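Local structure of osmolarity sensor protein EnvZ (Escherichia coli, 5XGA) at residues R22-D27 with R45-E50; L29-E32 with Q36-V39. The protein is a membrane histidine kinase that probably senses osmolarity through its periplasmic domain and passes the signal on by phosphoryl transfer. All blocks are in the same frame, centred on the assembly; numbering follows the deposited sequence.

Interaction 1 of 2, residues R22-D27 with R45-E50; sequences RMLMTD and REIYRE. With CPS (3-[(3-cholamidopropyl)dimethylammonio]-1-propanesulfonate), chain C.
Ile47 meets Met23 and Leu24 where the C-terminal end of helix 10-24 lies beside helix 41-51, and the join is wholly apolar, with no hydrogen bond from segment to segment. Its two branches split the work. CG1 stands anti to the carbonyl carbon (chi1 -75°) and carries the methyl CD1 up to Met23 CB at 3.7 Å, the two side chains crossing at about a right angle; the thioether end of Met23, bent at its last torsion, also closes on this methyl, with CE of Met23 4.0 Å from CD1 of Ile47. The other branch, CG2, packs on Leu24 CG at 3.8 Å as the two side chains run past each other in opposite directions. Leu24 is the buried residue here: its CD2 lies 4.0 Å from Tyr48 CB, while its CD1 reaches the edge of the Tyr48 ring, and Ile53 touches both residues. One ring face of Tyr48 takes the CHAPS methyl C10, which sits 3.4 Å from CZ and is displaced toward the rim, a CH-pi type of approach. A serine in place of Tyr48 would probably leave C10 without the aromatic face it packs on and Leu24 CD1 without the ring edge it meets. The outer side of helix 41-51 is looser and exposed: Glu46 and Arg49 form a long salt bridge there, 3.6 Å from NH1 of Arg49 to OE2 of Glu46. Arg45 turns toward the detergent instead, its NH1 3.5 Å from CHAPS C12 in an oblique approach. Together these features make a helix-helix contact set between two bound CHAPS molecules, Leu24 and Met25 lining one site and Arg45 and Tyr48 the other.

Interaction 2 of 2, residues L29-E32 with Q36-V39; sequences LQLE and QLVV
Two short antiparallel strands, 28-30 and 36-38, pair here as a beta hairpin at the periphery of the domain, the centre of the contact about 19 Å from that of the chain. Leu29 and Leu37 form the hydrogen-bonded pair, joined by both of their backbone bonds: Leu29 N to Leu37 O at 2.8 Å, and Leu37 N to Leu29 O at 2.9 Å. The carbonyl oxygen of Leu29 also receives a CA-H...O contact from Gln36, 3.3 Å from its CA, so two donors of neighbouring residues converge on one acceptor. Gln30 and Gln36 make the adjoining non-hydrogen-bonded pair, their side chains together on one exposed face, where the bent chain of Gln30 lies against the extended one of Gln36. The leucines occupy the other face. Leu29, with CG anti to its carbonyl carbon (chi1 -74°), sets that atom 4.1 Å from Val39 CG2, and its side chain also rests on Tyr19 of helix 10-24. Beyond the strand, Leu31 turns back toward the hairpin and brings its CD1 to 4.0 Å from Leu37 CD1. Leu29 and Val39 are buried, whereas Leu37 is exposed, and this apolar face thus runs from the covered side near the helix out to the surface. Such pairing, one strand returning beside the other after a short turn, is that of a two-stranded antiparallel beta hairpin.

In the fold
From the N terminus, segment 22-27, the first half of interaction 1, takes in the last turn of helix 10-24 and the residues after it, and the chain then enters strand 28-30. Interaction 2 closes the smaller loop as strand 36-38 folds back on it; helix 41-51 follows and brings residues 45-50 against the end of the first helix, closing the larger loop. The hairpin contact is therefore nested within the helix contact, their centres about 14 Å apart. They meet directly: Val39 N lies 2.8 Å from Asp27 O, a probable hydrogen bond, and Arg22 packs on Leu29. The hairpin is thus tied back to the helix pair from which it projects, while CHAPS binds at interaction 1.

Interaction 1 of 2, residues R22-D27 with R45-E50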
ATOM      1  N   ARG A  22      -7.127   1.632   0.665  1.00 20.89           N
ATOM      2  CA  ARG A  22      -8.244   2.507   1.003  1.00 26.29           C
ATOM      3  C   ARG A  22      -9.421   1.662   1.509  1.00 28.89           C
ATOM      4  O   ARG A  22     -10.087   2.009   2.484  1.00 27.23           O
ATOM      5  CB  ARG A  22      -8.645   3.340  -0.214  1.00 27.34           C
ATOM      6  CG  ARG A  22      -9.619   4.446   0.104  1.00 36.17           C
ATOM      7  CD  ARG A  22      -9.985   5.221  -1.138  1.00 38.28           C
ATOM      8  NE  ARG A  22     -11.242   5.935  -0.935  1.00 38.82           N
ATOM      9  CZ  ARG A  22     -12.020   6.366  -1.922  1.00 44.46           C
ATOM     10  NH1 ARG A  22     -11.664   6.164  -3.184  1.00 34.40           N
ATOM     11  NH2 ARG A  22     -13.154   6.998  -1.643  1.00 46.21           N
ATOM     12  N   MET A  23      -9.648   0.524   0.860  1.00 24.35           N
ATOM     13  CA  MET A  23     -10.699  -0.397   1.275  1.00 22.41           C
ATOM     14  C   MET A  23     -10.346  -1.120   2.573  1.00 27.42           C
ATOM     15  O   MET A  23     -11.221  -1.367   3.397  1.00 25.50           O
ATOM     16  CB  MET A  23     -10.985  -1.418   0.163  1.00 35.21           C
ATOM     17  CG  MET A  23     -11.991  -0.960  -0.893  1.00 31.09           C
ATOM     18  SD  MET A  23     -12.151  -2.168  -2.246  1.00 35.98           S
ATOM     19  CE  MET A  23     -10.603  -1.899  -3.097  1.00 44.93           C
ATOM     20  N   LEU A  24      -9.067  -1.457   2.763  1.00 26.65           N
ATOM     21  CA  LEU A  24      -8.626  -2.040   4.023  1.00 21.86           C
ATOM     22  C   LEU A  24      -9.020  -1.159   5.172  1.00 26.22           C
ATOM     23  O   LEU A  24      -9.337  -1.628   6.267  1.00 28.35           O
ATOM     24  CB  LEU A  24      -7.118  -2.213   4.058  1.00 26.31           C
ATOM     25  CG  LEU A  24      -6.582  -3.527   3.552  1.00 27.65           C
ATOM     26  CD1 LEU A  24      -5.089  -3.496   3.783  1.00 22.51           C
ATOM     27  CD2 LEU A  24      -7.278  -4.667   4.313  1.00 28.22           C
ATOM     28  N   MET A  25      -8.977   0.139   4.899  1.00 23.13           N
ATOM     29  CA  MET A  25      -9.045   1.150   5.939  1.00 25.04           C
ATOM     30  C   MET A  25     -10.433   1.424   6.471  1.00 24.46           C
ATOM     31  O   MET A  25     -10.575   2.095   7.490  1.00 26.66           O
ATOM     32  CB  MET A  25      -8.447   2.454   5.414  1.00 22.12           C
ATOM     33  CG  MET A  25      -6.943   2.477   5.481  1.00 27.76           C
ATOM     34  SD  MET A  25      -6.258   4.058   4.943  1.00 41.37           S
ATOM     35  CE  MET A  25      -7.506   4.572   3.788  1.00 27.14           C
ATOM     36  N   THR A  26     -11.466   0.922   5.803  1.00 21.97           N
ATOM     37  CA  THR A  26     -12.808   1.328   6.194  1.00 20.52           C
ATOM     38  C   THR A  26     -13.863   0.272   5.869  1.00 24.80           C
ATOM     39  O   THR A  26     -13.640  -0.612   5.048  1.00 20.54           O
ATOM     40  CB  THR A  26     -13.175   2.665   5.497  1.00 23.77           C
ATOM     41  OG1 THR A  26     -14.422   3.166   6.003  1.00 24.15           O
ATOM     42  CG2 THR A  26     -13.279   2.463   3.986  1.00 23.36           C
ATOM     43  N   ASP A  27     -15.017   0.376   6.516  1.00 20.79           N
ATOM     44  CA  ASP A  27     -16.135  -0.495   6.191  1.00 23.56           C
ATOM     45  C   ASP A  27     -17.088   0.191   5.202  1.00 25.38           C
ATOM     46  O   ASP A  27     -18.024  -0.438   4.689  1.00 21.33           O
ATOM     47  CB  ASP A  27     -16.881  -0.921   7.464  1.00 27.94           C
ATOM     48  CG  ASP A  27     -17.434   0.261   8.250  1.00 29.31           C
ATOM     49  OD1 ASP A  27     -17.030   1.403   7.969  1.00 28.92           O
ATOM     50  OD2 ASP A  27     -18.265   0.042   9.157  1.00 36.04           O
ATOM     51  N   ARG A  45     -10.362  -8.813   4.427  1.00 26.43           N
ATOM     52  CA  ARG A  45      -9.523  -9.960   4.751  1.00 30.36           C
ATOM     53  C   ARG A  45      -8.772 -10.474   3.530  1.00 27.23           C
ATOM     54  O   ARG A  45      -7.588 -10.787   3.613  1.00 27.51           O
ATOM     55  CB  ARG A  45     -10.365 -11.085   5.356  1.00 30.77           C
ATOM     56  CG  ARG A  45     -10.687 -10.888   6.821  1.00 33.78           C
ATOM     57  CD  ARG A  45     -11.318 -12.129   7.429  1.00 37.33           C
ATOM     58  NE  ARG A  45     -12.627 -12.417   6.847  1.00 37.33           N
ATOM     59  CZ  ARG A  45     -13.785 -11.982   7.342  1.00 44.58           C
ATOM     60  NH1 ARG A  45     -13.806 -11.226   8.433  1.00 46.90           N
ATOM     61  NH2 ARG A  45     -14.928 -12.302   6.745  1.00 41.34           N
ATOM     62  N   GLU A  46      -9.447 -10.552   2.387  1.00 27.43           N
ATOM     63  CA  GLU A  46      -8.805 -11.104   1.192  1.00 29.64           C
ATOM     64  C   GLU A  46      -7.793 -10.127   0.576  1.00 27.82           C
ATOM     65  O   GLU A  46      -6.743 -10.539   0.085  1.00 27.51           O
ATOM     66  CB  GLU A  46      -9.857 -11.501   0.158  1.00 31.54           C
ATOM     67  CG  GLU A  46      -9.368 -12.546  -0.832  1.00 43.22           C
ATOM     68  CD  GLU A  46      -8.799 -13.782  -0.149  1.00 48.42           C
ATOM     69  OE1 GLU A  46      -7.553 -13.916  -0.076  1.00 54.90           O
ATOM     70  OE2 GLU A  46      -9.596 -14.622   0.318  1.00 54.89           O
ATOM     71  N   ILE A  47      -8.105  -8.835   0.592  1.00 19.52           N
ATOM     72  CA  ILE A  47      -7.145  -7.816   0.138  1.00 20.82           C
ATOM     73  C   ILE A  47      -5.843  -7.884   0.930  1.00 19.87           C
ATOM     74  O   ILE A  47      -4.746  -7.863   0.356  1.00 24.02           O
ATOM     75  CB  ILE A  47      -7.700  -6.380   0.285  1.00 22.46           C
ATOM     76  CG1 ILE A  47      -8.741  -6.096  -0.798  1.00 26.10           C
ATOM     77  CG2 ILE A  47      -6.547  -5.368   0.187  1.00 19.31           C
ATOM     78  CD1 ILE A  47      -9.599  -4.825  -0.546  1.00 26.34           C
ATOM     79  N   TYR A  48      -5.977  -7.942   2.251  1.00 19.51           N
ATOM     80  CA  TYR A  48      -4.819  -8.039   3.133  1.00 23.11           C
ATOM     81  C   TYR A  48      -3.967  -9.250   2.752  1.00 24.59           C
ATOM     82  O   TYR A  48      -2.770  -9.136   2.562  1.00 21.20           O
ATOM     83  CB  TYR A  48      -5.247  -8.134   4.598  1.00 21.14           C
ATOM     84  CG  TYR A  48      -4.088  -7.922   5.568  1.00 24.93           C
ATOM     85  CD1 TYR A  48      -3.752  -6.645   6.004  1.00 21.14           C
ATOM     86  CD2 TYR A  48      -3.320  -8.991   6.021  1.00 27.40           C
ATOM     87  CE1 TYR A  48      -2.687  -6.437   6.868  1.00 25.05           C
ATOM     88  CE2 TYR A  48      -2.253  -8.794   6.900  1.00 25.78           C
ATOM     89  CZ  TYR A  48      -1.944  -7.513   7.315  1.00 25.55           C
ATOM     90  OH  TYR A  48      -0.896  -7.293   8.182  1.00 22.86           O
ATOM     91  N   ARG A  49      -4.590 -10.411   2.615  1.00 24.99           N
ATOM     92  CA  ARG A  49      -3.824 -11.600   2.255  1.00 24.70           C
ATOM     93  C   ARG A  49      -3.231 -11.534   0.856  1.00 26.12           C
ATOM     94  O   ARG A  49      -2.044 -11.799   0.666  1.00 30.68           O
ATOM     95  CB  ARG A  49      -4.695 -12.844   2.393  1.00 32.53           C
ATOM     96  CG  ARG A  49      -5.027 -13.178   3.820  1.00 36.90           C
ATOM     97  CD  ARG A  49      -5.678 -14.547   3.932  1.00 45.47           C
ATOM     98  NE  ARG A  49      -6.612 -14.595   5.050  1.00 52.28           N
ATOM     99  CZ  ARG A  49      -7.935 -14.611   4.916  1.00 52.41           C
ATOM    100  NH1 ARG A  49      -8.485 -14.601   3.704  1.00 47.57           N
ATOM    101  NH2 ARG A  49      -8.707 -14.647   5.994  1.00 53.12           N
ATOM    102  N   GLU A  50      -4.049 -11.180  -0.126  1.00 22.85           N
ATOM    103  CA  GLU A  50      -3.597 -11.143  -1.513  1.00 29.30           C
ATOM    104  C   GLU A  50      -2.471 -10.121  -1.722  1.00 34.02           C
ATOM    105  O   GLU A  50      -1.580 -10.334  -2.541  1.00 27.06           O
ATOM    106  CB  GLU A  50      -4.774 -10.835  -2.444  1.00 33.07           C
ATOM    107  CG  GLU A  50      -4.437 -10.911  -3.925  1.00 48.16           C
ATOM    108  CD  GLU A  50      -3.996 -12.302  -4.367  1.00 53.37           C
ATOM    109  OE1 GLU A  50      -4.469 -13.300  -3.777  1.00 51.93           O
ATOM    110  OE2 GLU A  50      -3.169 -12.395  -5.302  1.00 49.82           O
TER
HETATM  111  C1  CPS C 202     -10.663  -8.592   9.667  1.00 56.19           C
HETATM  112  C2  CPS C 202      -9.607  -7.687   9.058  1.00 48.10           C
HETATM  113  C3  CPS C 202      -7.454  -9.110   9.282  1.00 53.98           C
HETATM  114  C4  CPS C 202      -6.267  -9.454  10.181  1.00 50.49           C
HETATM  115  C5  CPS C 202      -5.438  -8.255  10.609  1.00 56.09           C
HETATM  116  C6  CPS C 202      -6.239  -6.985  10.704  1.00 45.51           C
HETATM  117  C7  CPS C 202      -5.160  -5.954  10.798  1.00 49.00           C
HETATM  118  C8  CPS C 202      -4.514  -6.558  12.019  1.00 46.32           C
HETATM  119  C9  CPS C 202      -4.929  -8.040  12.038  1.00 52.95           C
HETATM  120  C10 CPS C 202      -4.288  -8.187   9.621  1.00 49.25           C
HETATM  121  C11 CPS C 202      -9.338  -8.158   7.653  1.00 50.77           C
HETATM  122  C12 CPS C 202     -12.115  -8.320   9.277  1.00 53.68           C
HETATM  123  C13 CPS C 202     -12.552  -6.881   9.451  1.00 48.45           C
HETATM  124  C14 CPS C 202     -11.383  -6.041   9.926  1.00 47.19           C
HETATM  125  C15 CPS C 202     -10.176  -6.254   9.038  1.00 49.91           C
HETATM  126  C16 CPS C 202      -9.165  -5.165   9.308  1.00 48.60           C
HETATM  127  C17 CPS C 202      -8.193  -5.614  10.366  1.00 48.39           C
HETATM  128  C18 CPS C 202      -7.368  -6.719   9.752  1.00 45.44           C
HETATM  129  C19 CPS C 202      -8.261  -7.918   9.767  1.00 47.27           C
HETATM  130  C20 CPS C 202      -3.803  -8.899  12.647  1.00 46.36           C
HETATM  131  C21 CPS C 202      -3.972 -10.413  12.487  1.00 51.23           C
HETATM  132  C22 CPS C 202      -3.502  -8.554  14.111  1.00 52.47           C
HETATM  133  C23 CPS C 202      -2.487  -7.440  14.379  1.00 51.52           C
HETATM  134  C24 CPS C 202      -2.176  -7.283  15.870  1.00 57.63           C
HETATM  135  C25 CPS C 202      -0.599  -5.486  15.339  1.00 56.88           C
HETATM  136  C26 CPS C 202       0.924  -5.474  15.506  1.00 55.34           C
HETATM  137  C27 CPS C 202       1.350  -5.225  16.957  1.00 58.54           C
HETATM  138  C28 CPS C 202       2.344  -3.258  16.074  1.00 56.13           C
HETATM  139  C29 CPS C 202       0.355  -3.101  17.360  1.00 68.48           C
HETATM  140  C30 CPS C 202       2.347  -3.720  18.510  1.00 66.05           C
HETATM  141  N1  CPS C 202      -1.295  -6.368  16.269  1.00 56.59           N
HETATM  142  N2  CPS C 202       1.629  -3.809  17.225  1.00 61.29           N
HETATM  143  O1  CPS C 202      -2.704  -7.972  16.730  1.00 63.95           O
HETATM  144  O2  CPS C 202     -13.662  -6.859  10.341  1.00 53.05           O
HETATM  145  O3  CPS C 202      -8.899  -6.117  11.495  1.00 38.96           O
HETATM  146  O4  CPS C 202      -6.721 -10.193  11.289  1.00 58.02           O

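Interaction 2 of 2, residues L29-E32 with Q36-V39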
ATOM      1  N   LEU A  29     -16.735   3.131   1.883  1.00 25.08           N
ATOM      2  CA  LEU A  29     -16.094   4.148   1.051  1.00 30.70           C
ATOM      3  C   LEU A  29     -17.014   5.356   0.973  1.00 39.60           C
ATOM      4  O   LEU A  29     -18.181   5.223   0.601  1.00 32.94           O
ATOM      5  CB  LEU A  29     -15.795   3.632  -0.352  1.00 28.64           C
ATOM      6  CG  LEU A  29     -14.648   2.656  -0.600  1.00 35.85           C
ATOM      7  CD1 LEU A  29     -14.596   2.302  -2.089  1.00 36.25           C
ATOM      8  CD2 LEU A  29     -13.317   3.238  -0.136  1.00 29.57           C
ATOM      9  N   GLN A  30     -16.490   6.529   1.322  1.00 30.78           N
ATOM     10  CA  GLN A  30     -17.287   7.750   1.349  1.00 40.50           C
ATOM     11  C   GLN A  30     -17.122   8.481   0.034  1.00 48.90           C
ATOM     12  O   GLN A  30     -16.015   8.866  -0.329  1.00 44.89           O
ATOM     13  CB  GLN A  30     -16.874   8.653   2.517  1.00 44.16           C
ATOM     14  CG  GLN A  30     -17.879   8.697   3.657  1.00 52.63           C
ATOM     15  CD  GLN A  30     -19.106   9.514   3.302  1.00 58.02           C
ATOM     16  OE1 GLN A  30     -19.251   9.962   2.164  1.00 61.02           O
ATOM     17  NE2 GLN A  30     -19.991   9.716   4.273  1.00 60.11           N
ATOM     18  N   LEU A  31     -18.220   8.659  -0.692  1.00 48.05           N
ATOM     19  CA  LEU A  31     -18.138   9.320  -1.985  1.00 48.69           C
ATOM     20  C   LEU A  31     -18.315  10.828  -1.853  1.00 54.39           C
ATOM     21  O   LEU A  31     -18.872  11.333  -0.869  1.00 46.88           O
ATOM     22  CB  LEU A  31     -19.169   8.748  -2.962  1.00 47.67           C
ATOM     23  CG  LEU A  31     -18.855   7.340  -3.476  1.00 44.24           C
ATOM     24  CD1 LEU A  31     -19.847   6.929  -4.554  1.00 47.81           C
ATOM     25  CD2 LEU A  31     -17.438   7.260  -4.006  1.00 42.60           C
ATOM     26  N   GLU A  32     -17.805  11.530  -2.858  1.00 56.98           N
ATOM     27  CA  GLU A  32     -17.905  12.975  -2.960  1.00 60.15           C
ATOM     28  C   GLU A  32     -19.322  13.455  -2.668  1.00 60.38           C
ATOM     29  O   GLU A  32     -19.517  14.447  -1.963  1.00 66.44           O
ATOM     30  CB  GLU A  32     -17.463  13.426  -4.357  1.00 65.61           C
ATOM     31  CG  GLU A  32     -17.831  12.448  -5.490  1.00 65.07           C
ATOM     32  CD  GLU A  32     -16.898  11.234  -5.572  1.00 69.86           C
ATOM     33  OE1 GLU A  32     -15.915  11.180  -4.799  1.00 70.63           O
ATOM     34  OE2 GLU A  32     -17.150  10.335  -6.409  1.00 57.35           O
ATOM     35  N   GLN A  36     -22.268   6.376   0.602  1.00 44.46           N
ATOM     36  CA  GLN A  36     -21.367   5.429   1.264  1.00 41.45           C
ATOM     37  C   GLN A  36     -21.506   4.010   0.711  1.00 32.37           C
ATOM     38  O   GLN A  36     -22.545   3.365   0.871  1.00 30.90           O
ATOM     39  CB  GLN A  36     -21.610   5.432   2.775  1.00 44.26           C
ATOM     40  CG  GLN A  36     -21.084   6.683   3.467  1.00 54.10           C
ATOM     41  CD  GLN A  36     -21.628   6.849   4.867  1.00 54.54           C
ATOM     42  OE1 GLN A  36     -20.903   6.691   5.847  1.00 51.34           O
ATOM     43  NE2 GLN A  36     -22.913   7.175   4.970  1.00 62.76           N
ATOM     44  N   LEU A  37     -20.449   3.531   0.059  1.00 25.74           N
ATOM     45  CA  LEU A  37     -20.423   2.181  -0.484  1.00 26.14           C
ATOM     46  C   LEU A  37     -19.888   1.223   0.570  1.00 30.64           C
ATOM     47  O   LEU A  37     -18.761   1.383   1.040  1.00 26.39           O
ATOM     48  CB  LEU A  37     -19.549   2.121  -1.750  1.00 22.18           C
ATOM     49  CG  LEU A  37     -19.796   3.201  -2.806  1.00 24.65           C
ATOM     50  CD1 LEU A  37     -18.754   3.140  -3.912  1.00 27.83           C
ATOM     51  CD2 LEU A  37     -21.182   3.057  -3.392  1.00 25.68           C
ATOM     52  N   VAL A  38     -20.679   0.223   0.934  1.00 24.52           N
ATOM     53  CA  VAL A  38     -20.247  -0.717   1.952  1.00 25.21           C
ATOM     54  C   VAL A  38     -19.095  -1.591   1.429  1.00 26.31           C
ATOM     55  O   VAL A  38     -19.057  -1.968   0.256  1.00 25.61           O
ATOM     56  CB  VAL A  38     -21.413  -1.603   2.426  1.00 27.02           C
ATOM     57  CG1 VAL A  38     -22.626  -0.733   2.759  1.00 22.32           C
ATOM     58  CG2 VAL A  38     -21.773  -2.636   1.373  1.00 24.15           C
ATOM     59  N   VAL A  39     -18.149  -1.882   2.312  1.00 24.35           N
ATOM     60  CA  VAL A  39     -17.018  -2.748   2.012  1.00 19.50           C
ATOM     61  C   VAL A  39     -17.188  -4.010   2.845  1.00 26.50           C
ATOM     62  O   VAL A  39     -17.028  -3.975   4.060  1.00 27.02           O
ATOM     63  CB  VAL A  39     -15.667  -2.062   2.348  1.00 22.56           C
ATOM     64  CG1 VAL A  39     -14.494  -3.002   2.079  1.00 22.06           C
ATOM     65  CG2 VAL A  39     -15.507  -0.755   1.565  1.00 22.53           C
TER